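PDB 5U1T: separin from Saccharomyces cerevisiae, which cleaves the MCD1/SCC1 subunit of cohesin at the onset of anaphase, as a caspase-like cysteine protease held inactive by securin for most of the cell cycle. Local coordinates for residues 1538-1543 and 1566-1571; 1370-1375 and 1382-1387. All coordinates share one frame; numbering follows the deposited sequence.

How the interactions relate
Interactions 1 and 2 are both buried contacts of the protease part, with centres about 16 Å apart and nearest atoms about 6 Å apart, so they do not touch directly. Strand 1585-1589 relates them: the helix pair of interaction 1 rests on it through Pro1585 and Ile1587, while the side chains of interaction 2 reach Val1586, the residue between. Their chemistry differs with place. Interaction 1 joins two helices by an aromatic edge, serine and aliphatic carbons, with no hydrogen bond across and a partly exposed glutamate giving aliphatic carbon. Interaction 2 joins a 3-10 turn to a strand through a buried, two-bonded ion pair.

Interaction 1 (1538-1543 and 1566-1571); sequences DKFSEE and YAVSKS
Phe1540, on helix 1534-1548, reaches across to Val1568 and Ser1571 of helix 1564-1571, and its ring provides most of what its own helix contributes to the contact. From CB, CG stands anti to the backbone N (chi1 169°), which carries the ring toward the second helix. The edge from CD1 to CZ then does the touching. CD1 lies 3.2 Å from Ser1571 O, which sits at the ring edge near its plane. The next atom, CE1, faces Ser1571 CB at 3.6 Å and also has Val1568 O 3.8 Å away, in the plane of the ring. At the tip, CZ meets Val1568 CG1 at 4.1 Å, an apolar contact between obliquely crossing side chains. Val1568 O is thus bordered by the aromatic edge while it accepts a hydrogen bond from Ser1571 N.

Glu1543, one turn on, contributes aliphatic carbon: its CG lies 3.7 Å from Ser1571 CB, and the chain bends beyond it. Ser1571 OG adjoins the same CG but bonds within its own helix, to Ala1567 O at 2.6 Å, nearly in line with the carbonyl (C=O...O angle 165°). An alanine in place of Phe1540 would probably open a gap between the helices and leave Val1568 CG1 and Ser1571 CB without their aromatic partner.

No hydrogen bond crosses the interface, and the local axes approach to 9.5 Å at 139°, closer to antiparallel than to perpendicular. Phe1540 also reaches Pro1585 and Val1568 reaches Ile1587, both on strand 1585-1589. Consecutive helices packed in this way against the outer strand 1585-1589 of the six-stranded mixed sheet are consistent with the alpha/beta architecture of a caspase-like protease domain.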
loop_
_atom_site.group_PDB
_atom_site.type_symbol
_atom_site.label_atom_id
_atom_site.label_comp_id
_atom_site.label_asym_id
_atom_site.label_seq_id
_atom_site.Cartn_x
_atom_site.Cartn_y
_atom_site.Cartn_z
ATOM N N ASP A 1538 35.484 -34.296 28.354
ATOM C CA ASP A 1538 36.912 -34.026 28.351
ATOM C C ASP A 1538 37.717 -35.312 28.427
ATOM O O ASP A 1538 38.811 -35.372 27.874
ATOM C CB ASP A 1538 37.283 -33.098 29.497
ATOM C CG ASP A 1538 36.806 -31.687 29.266
ATOM O OD1 ASP A 1538 36.413 -31.371 28.116
ATOM O OD2 ASP A 1538 36.827 -30.891 30.234
ATOM N N LYS A 1539 37.180 -36.330 29.111
ATOM C CA LYS A 1539 37.729 -37.685 29.027
ATOM C C LYS A 1539 37.771 -38.080 27.547
ATOM O O LYS A 1539 38.811 -38.490 27.039
ATOM C CB LYS A 1539 36.896 -38.702 29.828
ATOM C CG LYS A 1539 37.213 -38.830 31.320
ATOM C CD LYS A 1539 36.736 -40.197 31.857
ATOM C CE LYS A 1539 37.253 -40.517 33.272
ATOM N NZ LYS A 1539 36.685 -39.603 34.319
ATOM N N PHE A 1540 36.642 -37.916 26.860
ATOM C CA PHE A 1540 36.532 -38.277 25.453
ATOM C C PHE A 1540 37.498 -37.477 24.582
ATOM O O PHE A 1540 38.180 -38.036 23.729
ATOM C CB PHE A 1540 35.079 -38.090 24.967
ATOM C CG PHE A 1540 34.914 -38.188 23.472
ATOM C CD1 PHE A 1540 34.824 -39.420 22.851
ATOM C CD2 PHE A 1540 34.856 -37.047 22.690
ATOM C CE1 PHE A 1540 34.685 -39.511 21.478
ATOM C CE2 PHE A 1540 34.718 -37.129 21.322
ATOM C CZ PHE A 1540 34.631 -38.355 20.714
ATOM N N SER A 1541 37.548 -36.171 24.785
ATOM C CA SER A 1541 38.446 -35.320 24.011
ATOM C C SER A 1541 39.907 -35.725 24.172
ATOM O O SER A 1541 40.630 -35.861 23.182
ATOM C CB SER A 1541 38.277 -33.858 24.414
ATOM O OG SER A 1541 36.950 -33.439 24.188
ATOM N N GLU A 1542 40.326 -35.904 25.423
ATOM C CA GLU A 1542 41.681 -36.338 25.752
ATOM C C GLU A 1542 42.004 -37.605 24.970
ATOM O O GLU A 1542 43.044 -37.704 24.319
ATOM C CB GLU A 1542 41.812 -36.575 27.265
ATOM C CG GLU A 1542 43.232 -36.723 27.814
ATOM C CD GLU A 1542 43.261 -37.529 29.113
ATOM O OE1 GLU A 1542 42.172 -37.750 29.693
ATOM O OE2 GLU A 1542 44.361 -37.961 29.543
ATOM N N GLU A 1543 41.076 -38.554 25.004
ATOM C CA GLU A 1543 41.255 -39.821 24.320
ATOM C C GLU A 1543 41.287 -39.667 22.800
ATOM O O GLU A 1543 42.048 -40.350 22.110
ATOM C CB GLU A 1543 40.144 -40.784 24.732
ATOM C CG GLU A 1543 40.287 -42.172 24.149
ATOM C CD GLU A 1543 41.511 -42.922 24.659
ATOM O OE1 GLU A 1543 42.148 -42.463 25.636
ATOM O OE2 GLU A 1543 41.826 -43.993 24.081
ATOM N N TYR A 1566 37.809 -43.783 13.100
ATOM C CA TYR A 1566 38.153 -44.850 14.032
ATOM C C TYR A 1566 38.469 -44.264 15.410
ATOM O O TYR A 1566 38.080 -44.835 16.433
ATOM C CB TYR A 1566 39.346 -45.686 13.525
ATOM C CG TYR A 1566 39.075 -46.575 12.313
ATOM C CD1 TYR A 1566 38.214 -47.671 12.390
ATOM C CD2 TYR A 1566 39.695 -46.325 11.098
ATOM C CE1 TYR A 1566 37.964 -48.483 11.270
ATOM C CE2 TYR A 1566 39.456 -47.127 9.987
ATOM C CZ TYR A 1566 38.594 -48.202 10.075
ATOM O OH TYR A 1566 38.384 -48.975 8.957
ATOM N N ALA A 1567 39.149 -43.115 15.436
ATOM C CA ALA A 1567 39.554 -42.492 16.697
ATOM C C ALA A 1567 38.349 -42.124 17.542
ATOM O O ALA A 1567 38.391 -42.228 18.761
ATOM C CB ALA A 1567 40.403 -41.266 16.450
ATOM N N VAL A 1568 37.275 -41.693 16.898
ATOM C CA VAL A 1568 36.081 -41.330 17.634
ATOM C C VAL A 1568 35.372 -42.567 18.195
ATOM O O VAL A 1568 35.047 -42.610 19.380
ATOM C CB VAL A 1568 35.111 -40.516 16.755
ATOM C CG1 VAL A 1568 33.720 -40.497 17.368
ATOM C CG2 VAL A 1568 35.636 -39.097 16.575
ATOM N N SER A 1569 35.144 -43.576 17.359
ATOM C CA SER A 1569 34.398 -44.752 17.805
ATOM C C SER A 1569 35.136 -45.568 18.869
ATOM O O SER A 1569 34.516 -46.254 19.686
ATOM C CB SER A 1569 34.056 -45.651 16.617
ATOM O OG SER A 1569 35.232 -46.109 15.980
ATOM N N LYS A 1570 36.461 -45.491 18.860
ATOM C CA LYS A 1570 37.252 -46.146 19.888
ATOM C C LYS A 1570 37.253 -45.305 21.175
ATOM O O LYS A 1570 37.550 -45.817 22.242
ATOM C CB LYS A 1570 38.685 -46.399 19.388
ATOM C CG LYS A 1570 39.286 -47.774 19.769
ATOM C CD LYS A 1570 38.373 -48.958 19.385
ATOM C CE LYS A 1570 39.093 -50.318 19.489
ATOM N NZ LYS A 1570 39.934 -50.421 20.731
ATOM N N SER A 1571 36.893 -44.027 21.083
ATOM C CA SER A 1571 36.960 -43.129 22.242
ATOM C C SER A 1571 35.637 -42.917 22.972
ATOM O O SER A 1571 35.620 -42.322 24.047
ATOM C CB SER A 1571 37.496 -41.753 21.827
ATOM O OG SER A 1571 38.822 -41.833 21.343
#

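Interaction 2 (1370-1375 and 1382-1387); sequences PWECLS and ITRVPS
Glu1372 and Arg1384 meet edge to edge, their carboxylate and guanidinium planes 11° apart and so nearly coplanar, in a two-bonded salt bridge. Glu1372 OE1 accepts from Arg1384 NH2 through its syn lone pair, at 2.8 Å, and the bond is nearly straight at 171°. Arg1384 NE pairs with Glu1372 OE2; its modelled separation of 2.4 Å is too short to be taken literally at this resolution, although the pairing agrees with the near-coplanar groups. With CG to NE of Arg1384 extended, the guanidinium stands well off the strand to face the turn.

The Trp1371 side chain crosses that of Arg1384 at about a right angle. Its CD1 lies over one guanidinium face, 4.0 Å from Arg1384 NH2 and offset toward the rim, with the two planes inclined at 51°, while its NE1 bonds to Cys1366 O. Nearer its backbone, Glu1372 CG touches Ile1382 CG2 at 4.1 Å. The buried arginine has further acceptors, His1367 O for NH1 and Phe1369 O for NH2, which together with the NH2 bond to Glu1372 would probably limit its rotation.

The 3-10 turn 1371-1373 belongs to the loop linking strands 1353-1362 and 1382-1385, which run parallel. Backbone bonds from Arg1384 reach Ile1587 and Gly1589 of strand 1585-1589, and those of Val1385 reach strand 1353-1362, while Pro1370 and Leu1374 pack on Leu1230 of helix 1209-1237.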
loop_
_atom_site.group_PDB
_atom_site.type_symbol
_atom_site.label_atom_id
_atom_site.label_comp_id
_atom_site.label_asym_id
_atom_site.label_seq_id
_atom_site.Cartn_x
_atom_site.Cartn_y
_atom_site.Cartn_z
ATOM N N PRO A 1370 21.444 -40.723 16.943
ATOM C CA PRO A 1370 22.851 -41.128 17.004
ATOM C C PRO A 1370 23.058 -42.477 16.318
ATOM O O PRO A 1370 23.352 -43.468 16.985
ATOM C CB PRO A 1370 23.118 -41.215 18.504
ATOM C CG PRO A 1370 21.789 -41.582 19.087
ATOM C CD PRO A 1370 20.746 -40.931 18.221
ATOM N N TRP A 1371 22.900 -42.503 14.997
ATOM C CA TRP A 1371 22.956 -43.740 14.230
ATOM C C TRP A 1371 24.231 -44.522 14.512
ATOM O O TRP A 1371 24.207 -45.747 14.667
ATOM C CB TRP A 1371 22.847 -43.457 12.728
ATOM C CG TRP A 1371 21.558 -42.831 12.340
ATOM C CD1 TRP A 1371 21.369 -41.546 11.927
ATOM C CD2 TRP A 1371 20.264 -43.445 12.346
ATOM N NE1 TRP A 1371 20.052 -41.329 11.671
ATOM C CE2 TRP A 1371 19.347 -42.473 11.921
ATOM C CE3 TRP A 1371 19.793 -44.728 12.657
ATOM C CZ2 TRP A 1371 17.979 -42.737 11.799
ATOM C CZ3 TRP A 1371 18.426 -44.988 12.537
ATOM C CH2 TRP A 1371 17.544 -43.997 12.116
ATOM N N GLU A 1372 25.335 -43.791 14.600
ATOM C CA GLU A 1372 26.652 -44.387 14.710
ATOM C C GLU A 1372 26.801 -45.219 15.979
ATOM O O GLU A 1372 27.763 -45.950 16.125
ATOM C CB GLU A 1372 27.732 -43.299 14.650
ATOM C CG GLU A 1372 27.741 -42.498 13.338
ATOM C CD GLU A 1372 26.822 -41.256 13.359
ATOM O OE1 GLU A 1372 25.941 -41.163 14.241
ATOM O OE2 GLU A 1372 26.994 -40.369 12.492
ATOM N N CYS A 1373 25.839 -45.148 16.887
ATOM C CA CYS A 1373 25.960 -45.919 18.110
ATOM C C CYS A 1373 25.110 -47.194 18.127
ATOM O O CYS A 1373 25.169 -47.974 19.081
ATOM C CB CYS A 1373 25.649 -45.017 19.292
ATOM S SG CYS A 1373 26.990 -43.746 19.463
ATOM N N LEU A 1374 24.346 -47.428 17.062
ATOM C CA LEU A 1374 23.715 -48.734 16.860
ATOM C C LEU A 1374 24.797 -49.832 16.816
ATOM O O LEU A 1374 25.900 -49.608 16.301
ATOM C CB LEU A 1374 22.871 -48.736 15.583
ATOM C CG LEU A 1374 21.682 -47.776 15.654
ATOM C CD1 LEU A 1374 20.771 -47.891 14.437
ATOM C CD2 LEU A 1374 20.907 -47.999 16.933
ATOM N N SER A 1375 24.490 -51.005 17.365
ATOM C CA SER A 1375 25.518 -52.037 17.553
ATOM C C SER A 1375 26.196 -52.474 16.244
ATOM O O SER A 1375 27.382 -52.821 16.246
ATOM C CB SER A 1375 24.930 -53.257 18.256
ATOM O OG SER A 1375 23.964 -53.886 17.435
ATOM N N ILE A 1382 33.061 -44.135 10.146
ATOM C CA ILE A 1382 31.947 -43.417 9.538
ATOM C C ILE A 1382 32.062 -41.897 9.656
ATOM O O ILE A 1382 32.373 -41.368 10.726
ATOM C CB ILE A 1382 30.603 -43.846 10.182
ATOM C CG1 ILE A 1382 30.345 -45.336 9.968
ATOM C CG2 ILE A 1382 29.443 -43.015 9.655
ATOM C CD1 ILE A 1382 29.127 -45.837 10.693
ATOM N N THR A 1383 31.812 -41.198 8.553
ATOM C CA THR A 1383 31.460 -39.784 8.612
ATOM C C THR A 1383 30.074 -39.596 8.005
ATOM O O THR A 1383 29.657 -40.363 7.146
ATOM C CB THR A 1383 32.472 -38.884 7.873
ATOM O OG1 THR A 1383 32.727 -39.406 6.561
ATOM C CG2 THR A 1383 33.767 -38.810 8.635
ATOM N N ARG A 1384 29.370 -38.567 8.470
ATOM C CA ARG A 1384 28.109 -38.138 7.880
ATOM C C ARG A 1384 28.296 -37.123 6.766
ATOM O O ARG A 1384 29.264 -36.370 6.738
ATOM C CB ARG A 1384 27.206 -37.535 8.939
ATOM C CG ARG A 1384 26.848 -38.470 10.033
ATOM C CD ARG A 1384 25.655 -37.944 10.731
ATOM N NE ARG A 1384 25.323 -38.720 11.907
ATOM C CZ ARG A 1384 24.274 -38.465 12.669
ATOM N NH1 ARG A 1384 23.462 -37.466 12.356
ATOM N NH2 ARG A 1384 24.032 -39.204 13.735
ATOM N N VAL A 1385 27.343 -37.099 5.848
ATOM C CA VAL A 1385 27.341 -36.096 4.794
ATOM C C VAL A 1385 25.889 -35.678 4.546
ATOM O O VAL A 1385 24.984 -36.472 4.740
ATOM C CB VAL A 1385 28.028 -36.649 3.524
ATOM C CG1 VAL A 1385 27.261 -36.288 2.292
ATOM C CG2 VAL A 1385 29.469 -36.168 3.443
ATOM N N PRO A 1386 25.647 -34.412 4.184
ATOM C CA PRO A 1386 24.239 -34.035 3.985
ATOM C C PRO A 1386 23.666 -34.363 2.596
ATOM O O PRO A 1386 22.443 -34.357 2.469
ATOM C CB PRO A 1386 24.251 -32.521 4.230
ATOM C CG PRO A 1386 25.645 -32.088 3.928
ATOM C CD PRO A 1386 26.537 -33.236 4.279
ATOM N N SER A 1387 24.500 -34.672 1.602
ATOM C CA SER A 1387 24.002 -35.018 0.262
ATOM C C SER A 1387 25.077 -35.586 -0.684
ATOM O O SER A 1387 26.266 -35.420 -0.439
ATOM C CB SER A 1387 23.382 -33.780 -0.383
ATOM O OG SER A 1387 24.391 -32.831 -0.680
#